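Local coordinates for outer membrane protein assembly factor BamA (Haemophilus ducreyi, PDB 4K3C) that probably serves, as a subunit of the Bam complex, in the assembly and insertion of beta-barrel proteins into the outer membrane, at residues H363-A368 against L438-P443; G322-A327 against Q497-I502; T281-V286 against S298-I303. All coordinates share one frame; numbering follows the deposited sequence.

Interaction 1: H363-A368 against L438-P443; sequences HKWVIA and LIIPAP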
loop_
_atom_site.group_PDB
_atom_site.type_symbol
_atom_site.label_atom_id
_atom_site.label_comp_id
_atom_site.label_asym_id
_atom_site.label_seq_id
_atom_site.Cartn_x
_atom_site.Cartn_y
_atom_site.Cartn_z
ATOM N N HIS A 363 -23.529 -7.843 -1.439
ATOM C CA HIS A 363 -22.393 -7.020 -0.969
ATOM C C HIS A 363 -22.721 -5.565 -0.655
ATOM O O HIS A 363 -21.847 -4.790 -0.306
ATOM C CB HIS A 363 -21.134 -7.170 -1.824
ATOM C CG HIS A 363 -20.384 -8.439 -1.550
ATOM N ND1 HIS A 363 -19.016 -8.540 -1.657
ATOM C CD2 HIS A 363 -20.818 -9.667 -1.166
ATOM C CE1 HIS A 363 -18.635 -9.769 -1.352
ATOM N NE2 HIS A 363 -19.714 -10.471 -1.052
ATOM N N LYS A 364 -23.999 -5.221 -0.715
ATOM C CA LYS A 364 -24.459 -3.892 -0.355
ATOM C C LYS A 364 -24.492 -3.644 1.160
ATOM O O LYS A 364 -24.324 -2.513 1.615
ATOM C CB LYS A 364 -25.834 -3.662 -0.973
ATOM C CG LYS A 364 -25.804 -3.673 -2.512
ATOM C CD LYS A 364 -27.172 -3.985 -3.104
ATOM C CE LYS A 364 -27.137 -3.856 -4.626
ATOM N NZ LYS A 364 -27.338 -2.422 -5.036
ATOM N N TRP A 365 -24.732 -4.694 1.940
ATOM C CA TRP A 365 -24.704 -4.581 3.396
ATOM C C TRP A 365 -23.491 -5.290 3.957
ATOM O O TRP A 365 -23.422 -6.532 3.962
ATOM C CB TRP A 365 -25.942 -5.199 4.017
ATOM C CG TRP A 365 -27.177 -4.547 3.641
ATOM C CD1 TRP A 365 -27.813 -4.663 2.462
ATOM C CD2 TRP A 365 -27.980 -3.690 4.461
ATOM N NE1 TRP A 365 -28.972 -3.923 2.472
ATOM C CE2 TRP A 365 -29.102 -3.315 3.691
ATOM C CE3 TRP A 365 -27.857 -3.197 5.767
ATOM C CZ2 TRP A 365 -30.101 -2.468 4.177
ATOM C CZ3 TRP A 365 -28.846 -2.348 6.247
ATOM C CH2 TRP A 365 -29.955 -1.992 5.450
ATOM N N VAL A 366 -22.561 -4.487 4.459
ATOM C CA VAL A 366 -21.253 -4.951 4.892
ATOM C C VAL A 366 -21.073 -4.503 6.329
ATOM O O VAL A 366 -21.583 -3.449 6.709
ATOM C CB VAL A 366 -20.138 -4.338 4.003
ATOM C CG1 VAL A 366 -18.749 -4.558 4.609
ATOM C CG2 VAL A 366 -20.195 -4.927 2.623
ATOM N N ILE A 367 -20.398 -5.320 7.138
ATOM C CA ILE A 367 -20.006 -4.904 8.474
ATOM C C ILE A 367 -18.515 -4.757 8.422
ATOM O O ILE A 367 -17.831 -5.690 8.027
ATOM C CB ILE A 367 -20.372 -5.944 9.575
ATOM C CG1 ILE A 367 -21.878 -6.023 9.763
ATOM C CG2 ILE A 367 -19.743 -5.568 10.919
ATOM C CD1 ILE A 367 -22.271 -6.606 11.076
ATOM N N ALA A 368 -18.007 -3.590 8.800
ATOM C CA ALA A 368 -16.565 -3.369 8.827
ATOM C C ALA A 368 -16.094 -3.035 10.226
ATOM O O ALA A 368 -16.812 -2.414 11.009
ATOM C CB ALA A 368 -16.166 -2.280 7.868
ATOM N N LEU A 438 -21.626 -0.334 10.307
ATOM C CA LEU A 438 -22.530 -0.940 9.334
ATOM C C LEU A 438 -22.581 -0.093 8.066
ATOM O O LEU A 438 -23.094 1.015 8.078
ATOM C CB LEU A 438 -23.954 -1.061 9.891
ATOM C CG LEU A 438 -24.770 -2.286 9.459
ATOM C CD1 LEU A 438 -26.189 -1.899 9.246
ATOM C CD2 LEU A 438 -24.219 -2.969 8.223
ATOM N N ILE A 439 -22.057 -0.633 6.975
ATOM C CA ILE A 439 -22.192 -0.015 5.668
ATOM C C ILE A 439 -23.511 -0.405 5.043
ATOM O O ILE A 439 -23.737 -1.564 4.731
ATOM C CB ILE A 439 -21.128 -0.536 4.738
ATOM C CG1 ILE A 439 -19.758 -0.160 5.270
ATOM C CG2 ILE A 439 -21.339 -0.003 3.373
ATOM C CD1 ILE A 439 -18.665 -0.879 4.571
ATOM N N ILE A 440 -24.393 0.554 4.844
ATOM C CA ILE A 440 -25.665 0.238 4.224
ATOM C C ILE A 440 -25.702 0.888 2.843
ATOM O O ILE A 440 -24.902 1.774 2.555
ATOM C CB ILE A 440 -26.855 0.692 5.111
ATOM C CG1 ILE A 440 -27.151 2.185 4.908
ATOM C CG2 ILE A 440 -26.566 0.391 6.569
ATOM C CD1 ILE A 440 -26.263 3.102 5.730
ATOM N N PRO A 441 -26.602 0.425 1.965
ATOM C CA PRO A 441 -26.721 1.053 0.645
ATOM C C PRO A 441 -27.055 2.531 0.769
ATOM O O PRO A 441 -27.828 2.896 1.668
ATOM C CB PRO A 441 -27.905 0.314 0.026
ATOM C CG PRO A 441 -27.888 -1.027 0.688
ATOM C CD PRO A 441 -27.463 -0.767 2.090
ATOM N N ALA A 442 -26.490 3.355 -0.116
ATOM C CA ALA A 442 -26.721 4.797 -0.100
ATOM C C ALA A 442 -28.099 5.099 -0.620
ATOM O O ALA A 442 -28.405 4.764 -1.766
ATOM C CB ALA A 442 -25.710 5.489 -0.960
ATOM N N PRO A 443 -28.950 5.725 0.213
ATOM C CA PRO A 443 -30.289 6.067 -0.288
ATOM C C PRO A 443 -30.230 7.201 -1.315
ATOM O O PRO A 443 -29.235 7.925 -1.381
ATOM C CB PRO A 443 -31.055 6.490 0.976
ATOM C CG PRO A 443 -29.990 6.899 1.953
ATOM C CD PRO A 443 -28.785 6.037 1.645
#

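Interaction 2: G322-A327 against Q497-I502; sequences GYFPTA and QWQSPI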
loop_
_atom_site.group_PDB
_atom_site.type_symbol
_atom_site.label_atom_id
_atom_site.label_comp_id
_atom_site.label_asym_id
_atom_site.label_seq_id
_atom_site.Cartn_x
_atom_site.Cartn_y
_atom_site.Cartn_z
ATOM N N GLY A 322 -9.868 -2.180 -4.677
ATOM C CA GLY A 322 -9.001 -1.045 -4.467
ATOM C C GLY A 322 -9.598 -0.161 -3.394
ATOM O O GLY A 322 -9.121 -0.135 -2.263
ATOM N N TYR A 323 -10.658 0.559 -3.740
ATOM C CA TYR A 323 -11.362 1.363 -2.750
ATOM C C TYR A 323 -12.779 0.820 -2.507
ATOM O O TYR A 323 -13.381 0.196 -3.385
ATOM C CB TYR A 323 -11.361 2.845 -3.136
ATOM C CG TYR A 323 -12.208 3.161 -4.331
ATOM C CD1 TYR A 323 -13.547 3.488 -4.180
ATOM C CD2 TYR A 323 -11.680 3.131 -5.614
ATOM C CE1 TYR A 323 -14.347 3.772 -5.276
ATOM C CE2 TYR A 323 -12.474 3.424 -6.720
ATOM C CZ TYR A 323 -13.809 3.748 -6.537
ATOM O OH TYR A 323 -14.624 4.041 -7.601
ATOM N N PHE A 324 -13.292 1.063 -1.302
ATOM C CA PHE A 324 -14.539 0.454 -0.804
ATOM C C PHE A 324 -14.528 -1.075 -0.822
ATOM O O PHE A 324 -15.413 -1.691 -1.411
ATOM C CB PHE A 324 -15.785 0.983 -1.536
ATOM C CG PHE A 324 -15.954 2.472 -1.456
ATOM C CD1 PHE A 324 -15.315 3.214 -0.460
ATOM C CD2 PHE A 324 -16.730 3.140 -2.387
ATOM C CE1 PHE A 324 -15.449 4.595 -0.386
ATOM C CE2 PHE A 324 -16.876 4.530 -2.322
ATOM C CZ PHE A 324 -16.235 5.255 -1.315
ATOM N N PRO A 325 -13.538 -1.692 -0.155
ATOM C CA PRO A 325 -13.498 -3.151 -0.119
ATOM C C PRO A 325 -14.812 -3.639 0.429
ATOM O O PRO A 325 -15.436 -2.945 1.225
ATOM C CB PRO A 325 -12.394 -3.451 0.898
ATOM C CG PRO A 325 -11.586 -2.228 0.958
ATOM C CD PRO A 325 -12.555 -1.107 0.767
ATOM N N THR A 326 -15.244 -4.808 -0.008
ATOM C CA THR A 326 -16.523 -5.319 0.434
ATOM C C THR A 326 -16.320 -6.612 1.230
ATOM O O THR A 326 -17.174 -7.015 2.021
ATOM C CB THR A 326 -17.510 -5.456 -0.756
ATOM O OG1 THR A 326 -18.759 -5.990 -0.308
ATOM C CG2 THR A 326 -16.931 -6.320 -1.879
ATOM N N ALA A 327 -15.165 -7.237 1.039
ATOM C CA ALA A 327 -14.790 -8.393 1.838
ATOM C C ALA A 327 -13.272 -8.541 1.908
ATOM O O ALA A 327 -12.535 -7.886 1.166
ATOM C CB ALA A 327 -15.431 -9.653 1.291
ATOM N N GLN A 497 -19.033 8.719 2.287
ATOM C CA GLN A 497 -17.912 9.047 1.439
ATOM C C GLN A 497 -18.213 8.828 -0.022
ATOM O O GLN A 497 -19.060 8.014 -0.376
ATOM C CB GLN A 497 -16.621 8.365 1.878
ATOM C CG GLN A 497 -16.630 6.889 1.925
ATOM C CD GLN A 497 -15.590 6.390 2.907
ATOM O OE1 GLN A 497 -15.372 7.011 3.948
ATOM N NE2 GLN A 497 -14.939 5.278 2.585
ATOM N N TRP A 498 -17.545 9.600 -0.865
ATOM C CA TRP A 498 -17.660 9.359 -2.281
ATOM C C TRP A 498 -16.456 9.760 -3.135
ATOM O O TRP A 498 -15.768 10.753 -2.880
ATOM C CB TRP A 498 -19.033 9.810 -2.833
ATOM C CG TRP A 498 -19.181 11.188 -3.362
ATOM C CD1 TRP A 498 -19.209 12.346 -2.648
ATOM C CD2 TRP A 498 -19.420 11.548 -4.726
ATOM N NE1 TRP A 498 -19.412 13.419 -3.490
ATOM C CE2 TRP A 498 -19.544 12.957 -4.771
ATOM C CE3 TRP A 498 -19.518 10.822 -5.914
ATOM C CZ2 TRP A 498 -19.761 13.649 -5.948
ATOM C CZ3 TRP A 498 -19.740 11.507 -7.080
ATOM C CH2 TRP A 498 -19.851 12.912 -7.092
ATOM N N GLN A 499 -16.190 8.915 -4.123
ATOM C CA GLN A 499 -15.128 9.134 -5.076
ATOM C C GLN A 499 -15.736 9.899 -6.221
ATOM O O GLN A 499 -16.209 9.302 -7.184
ATOM C CB GLN A 499 -14.577 7.798 -5.561
ATOM C CG GLN A 499 -14.045 6.918 -4.429
ATOM C CD GLN A 499 -12.666 7.336 -3.931
ATOM O OE1 GLN A 499 -12.438 7.448 -2.724
ATOM N NE2 GLN A 499 -11.740 7.562 -4.861
ATOM N N SER A 500 -15.745 11.224 -6.092
ATOM C CA SER A 500 -16.265 12.098 -7.134
ATOM C C SER A 500 -15.312 12.103 -8.316
ATOM O O SER A 500 -14.180 11.627 -8.204
ATOM C CB SER A 500 -16.430 13.522 -6.601
ATOM O OG SER A 500 -15.173 14.158 -6.450
ATOM N N PRO A 501 -15.762 12.644 -9.459
ATOM C CA PRO A 501 -14.835 12.766 -10.592
ATOM C C PRO A 501 -13.707 13.788 -10.389
ATOM O O PRO A 501 -12.915 13.960 -11.308
ATOM C CB PRO A 501 -15.748 13.204 -11.743
ATOM C CG PRO A 501 -17.114 12.729 -11.343
ATOM C CD PRO A 501 -17.157 12.909 -9.860
ATOM N N ILE A 502 -13.635 14.440 -9.228
ATOM C CA ILE A 502 -12.585 15.421 -8.954
ATOM C C ILE A 502 -11.655 14.931 -7.855
ATOM O O ILE A 502 -10.618 15.531 -7.592
ATOM C CB ILE A 502 -13.171 16.781 -8.512
ATOM C CG1 ILE A 502 -13.429 16.799 -7.002
ATOM C CG2 ILE A 502 -14.449 17.072 -9.268
ATOM C CD1 ILE A 502 -13.561 18.191 -6.409
#

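Interaction 3: T281-V286 against S298-I303; sequences TREKYV and SHYDRI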
loop_
_atom_site.group_PDB
_atom_site.type_symbol
_atom_site.label_atom_id
_atom_site.label_comp_id
_atom_site.label_asym_id
_atom_site.label_seq_id
_atom_site.Cartn_x
_atom_site.Cartn_y
_atom_site.Cartn_z
ATOM N N THR A 281 5.989 16.672 31.851
ATOM C CA THR A 281 6.463 15.420 31.261
ATOM C C THR A 281 7.602 15.633 30.267
ATOM O O THR A 281 8.536 14.827 30.182
ATOM C CB THR A 281 5.327 14.713 30.546
ATOM O OG1 THR A 281 4.433 14.170 31.522
ATOM C CG2 THR A 281 5.857 13.588 29.646
ATOM N N ARG A 282 7.521 16.723 29.510
ATOM C CA ARG A 282 8.565 17.056 28.547
ATOM C C ARG A 282 9.885 17.297 29.226
ATOM O O ARG A 282 10.911 16.834 28.744
ATOM C CB ARG A 282 8.199 18.303 27.772
ATOM C CG ARG A 282 7.196 18.064 26.694
ATOM C CD ARG A 282 6.962 19.359 25.980
ATOM N NE ARG A 282 6.135 19.199 24.800
ATOM C CZ ARG A 282 5.527 20.210 24.202
ATOM N NH1 ARG A 282 5.658 21.444 24.694
ATOM N NH2 ARG A 282 4.792 19.979 23.123
ATOM N N GLU A 283 9.848 18.039 30.331
ATOM C CA GLU A 283 11.047 18.346 31.116
ATOM C C GLU A 283 11.790 17.065 31.481
ATOM O O GLU A 283 13.030 16.990 31.421
ATOM C CB GLU A 283 10.674 19.112 32.391
ATOM C CG GLU A 283 11.038 20.586 32.362
ATOM C CD GLU A 283 11.982 20.947 33.459
ATOM O OE1 GLU A 283 12.717 20.042 33.895
ATOM O OE2 GLU A 283 11.987 22.117 33.897
ATOM N N LYS A 284 11.000 16.059 31.837
ATOM C CA LYS A 284 11.509 14.764 32.230
ATOM C C LYS A 284 12.369 14.199 31.116
ATOM O O LYS A 284 13.349 13.507 31.378
ATOM C CB LYS A 284 10.333 13.847 32.524
ATOM C CG LYS A 284 10.640 12.737 33.464
ATOM C CD LYS A 284 9.357 12.257 34.098
ATOM C CE LYS A 284 8.676 13.371 34.859
ATOM N NZ LYS A 284 7.529 12.848 35.656
ATOM N N TYR A 285 11.992 14.515 29.876
ATOM C CA TYR A 285 12.757 14.121 28.693
ATOM C C TYR A 285 13.975 14.995 28.486
ATOM O O TYR A 285 15.055 14.516 28.145
ATOM C CB TYR A 285 11.917 14.230 27.425
ATOM C CG TYR A 285 12.771 14.096 26.188
ATOM C CD1 TYR A 285 13.447 12.911 25.924
ATOM C CD2 TYR A 285 12.929 15.150 25.300
ATOM C CE1 TYR A 285 14.233 12.765 24.802
ATOM C CE2 TYR A 285 13.728 15.014 24.168
ATOM C CZ TYR A 285 14.375 13.813 23.929
ATOM O OH TYR A 285 15.164 13.645 22.821
ATOM N N VAL A 286 13.763 16.294 28.637
ATOM C CA VAL A 286 14.822 17.260 28.480
ATOM C C VAL A 286 15.930 16.914 29.461
ATOM O O VAL A 286 17.101 16.833 29.080
ATOM C CB VAL A 286 14.298 18.679 28.724
ATOM C CG1 VAL A 286 15.445 19.639 29.062
ATOM C CG2 VAL A 286 13.511 19.156 27.516
ATOM N N SER A 298 11.444 30.674 30.654
ATOM C CA SER A 298 10.440 29.743 30.168
ATOM C C SER A 298 11.068 29.213 28.895
ATOM O O SER A 298 12.024 29.811 28.392
ATOM C CB SER A 298 9.113 30.440 29.868
ATOM O OG SER A 298 9.234 31.352 28.792
ATOM N N HIS A 299 10.563 28.092 28.391
ATOM C CA HIS A 299 11.118 27.465 27.183
ATOM C C HIS A 299 12.524 26.883 27.368
ATOM O O HIS A 299 13.253 27.256 28.291
ATOM C CB HIS A 299 11.076 28.429 25.996
ATOM C CG HIS A 299 9.725 29.034 25.766
ATOM N ND1 HIS A 299 9.171 29.970 26.615
ATOM C CD2 HIS A 299 8.811 28.830 24.787
ATOM C CE1 HIS A 299 7.977 30.317 26.167
ATOM N NE2 HIS A 299 7.733 29.637 25.061
ATOM N N TYR A 300 12.897 25.952 26.498
ATOM C CA TYR A 300 14.185 25.284 26.632
ATOM C C TYR A 300 15.223 25.823 25.673
ATOM O O TYR A 300 14.899 26.223 24.557
ATOM C CB TYR A 300 14.038 23.791 26.369
ATOM C CG TYR A 300 13.026 23.113 27.242
ATOM C CD1 TYR A 300 13.303 22.836 28.576
ATOM C CD2 TYR A 300 11.795 22.746 26.739
ATOM C CE1 TYR A 300 12.368 22.218 29.385
ATOM C CE2 TYR A 300 10.868 22.123 27.530
ATOM C CZ TYR A 300 11.159 21.867 28.847
ATOM O OH TYR A 300 10.223 21.254 29.621
ATOM N N ASP A 301 16.478 25.818 26.112
ATOM C CA ASP A 301 17.586 26.016 25.190
ATOM C C ASP A 301 17.471 24.873 24.197
ATOM O O ASP A 301 17.471 23.705 24.589
ATOM C CB ASP A 301 18.935 25.966 25.916
ATOM C CG ASP A 301 19.058 27.020 27.008
ATOM O OD1 ASP A 301 18.312 28.022 26.960
ATOM O OD2 ASP A 301 19.902 26.846 27.915
ATOM N N ARG A 302 17.347 25.221 22.922
ATOM C CA ARG A 302 17.000 24.276 21.866
ATOM C C ARG A 302 17.651 22.888 21.953
ATOM O O ARG A 302 18.751 22.720 22.476
ATOM C CB ARG A 302 17.211 24.918 20.492
ATOM C CG ARG A 302 16.500 26.264 20.347
ATOM C CD ARG A 302 16.496 26.766 18.902
ATOM N NE ARG A 302 17.833 27.046 18.381
ATOM C CZ ARG A 302 18.069 27.696 17.245
ATOM N NH1 ARG A 302 19.318 27.909 16.842
ATOM N NH2 ARG A 302 17.055 28.140 16.513
ATOM N N ILE A 303 16.925 21.910 21.422
ATOM C CA ILE A 303 17.158 20.489 21.616
ATOM C C ILE A 303 17.508 19.901 20.257
ATOM O O ILE A 303 16.898 20.274 19.266
ATOM C CB ILE A 303 15.834 19.853 22.104
ATOM C CG1 ILE A 303 15.373 20.516 23.406
ATOM C CG2 ILE A 303 15.953 18.347 22.250
ATOM C CD1 ILE A 303 13.922 20.268 23.756
#

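Interaction 1: H363-A368 against L438-P443
Trp365 lays one face of its indole across Ile440 and Pro441, at the periplasmic side of two antiparallel barrel strands. Its CB stands with CG anti to the carbonyl carbon (chi1 -63°), and from there the ring passes over the other segment. CD1 is 3.9 Å from Pro441 CD, and CG, CD2, NE1 and CZ2 meet that atom too. CE2 comes to 3.4 Å from Pro441 CD, which sits over the five-membered ring, 3.6 Å from its centroid and 18° off the normal. Across the six-membered ring, Ile440 CB takes the same face at 4.1 Å from the centroid, near CE3 and CH2, while CZ3 meets Ile440 CG2 at 3.6 Å and has Leu438 CD1 at the ring edge. Both over-face contacts are CH-pi. Beneath, Val366 and Ile439 form a hydrogen-bonded antiparallel pair: Val366 N to Ile439 O is 3.2 Å and Ile439 N to Val366 O is 2.9 Å. Their side chains lie side by side on the buried face, whereas Ile367 and Leu438 project from the reverse one. Strand 366-378 is flanked by strands 346-358 and 430-440, and Leu438 passes the network on to Val457 of strand 453-465.

Interaction 2: G322-A327 against Q497-I502
Phe324 and Tyr323 reach Gln497 and Gln499 from a turn whose own strands are not paired with theirs, an odd geometry within the Omp85-type barrel. The turn links strands 303-317 and 328-338 at the periplasmic end, and four strands separate it from strand 489-500. The two aromatic side chains bridge the distance, meeting mainly side chains of the strand: the nearest CA pair, Tyr323 and Gln499, is 8.9 Å apart, and no hydrogen bond joins the segments. Phe324 CE1 meets Gln497 CG at 3.5 Å, and the Gln497 amide nitrogen lies near the ring plane at the edge, with ring and amide planes 27° apart; it is not placed over the pi face. Gln497 and Gln499 point toward the turn and Trp498 points away, the alternation of a strand. The Tyr323 hydroxyl is hydrogen-bonded to Asn452, and Pro325 O to Arg454, which tie the turn to the strand 453-465 region. Tyr323 CD1 lies 3.6 Å above the Phe324 ring plane, toward the rim. Over one face of Tyr323 comes the aliphatic part of Gln499, whose CG is 3.5 Å from Tyr323 CD1 and whose CD stands 4.0 Å above the Tyr323 ring plane, offset toward the rim.

Interaction 3: T281-V286 against S298-I303
Val286 sets its CG2 methyl squarely over the phenol ring of Tyr300: the carbon is 3.7 Å from the ring centroid and only 7° off the normal, a CH-pi contact over the centre of the face. With CG1 anti to the backbone N (chi1 160°), CG2 falls beside that N and anti to the carbonyl carbon, while CG1 also touches the ring, 3.9 Å from Tyr300 CD1. The same CG2 meets Ile303 CD1 at 3.9 Å, and so lies against two residues of the incoming chain. Around the ring edge, in its plane, comes Glu283: its CG is 3.6 Å from Tyr300 CE1, and its carboxylate is turned 78° from the ring plane. Arg282 adds its CB, 4.0 Å from Tyr300 OH, before its extended chain leads off towards Phe386 and Ile426. Glu283 and Val286 thus meet the ring, and Arg282 its hydroxyl. Val286 N donates to Arg282 O at 2.9 Å, an i to i+4 helical bond that places Arg282 and Val286 on the same side of the helix. Tyr285 approaches Ile303 more loosely, and its hydroxyl is hydrogen-bonded to Asn344. Helix 280-288 belongs to the extracellular loop between strands 260-274 and 303-317, and Ile303 begins the second of these. No hydrogen bond crosses the contact; even Glu283 N near Tyr300 OH has a poor angle. The chemistry implies that the interface between helix and returning chain is chiefly apolar and CH-pi, with the Glu283 carboxylate paired in a salt bridge with Arg278.

The chain is the C-terminal piece of BamA, its last two POTRA domains and the barrel, and all three interactions lie in the barrel part. Along the chain interaction 3 closes first; interaction 1 is then nested inside the loop closed by interaction 2. Interactions 1 and 2 have centres 13 Å apart and touch where His363 and Val366 meet Thr326. Interaction 1 joins adjacent strands 366-378 and 430-440, interaction 2 a turn to the more distant strand 489-500. Interaction 3 is 49 Å from interaction 1 and 44 Å from interaction 2, centre to centre. Interactions 1 and 2 thus form one touching cluster at the periplasmic rim, while interaction 3 belongs to an extracellular loop at the other end.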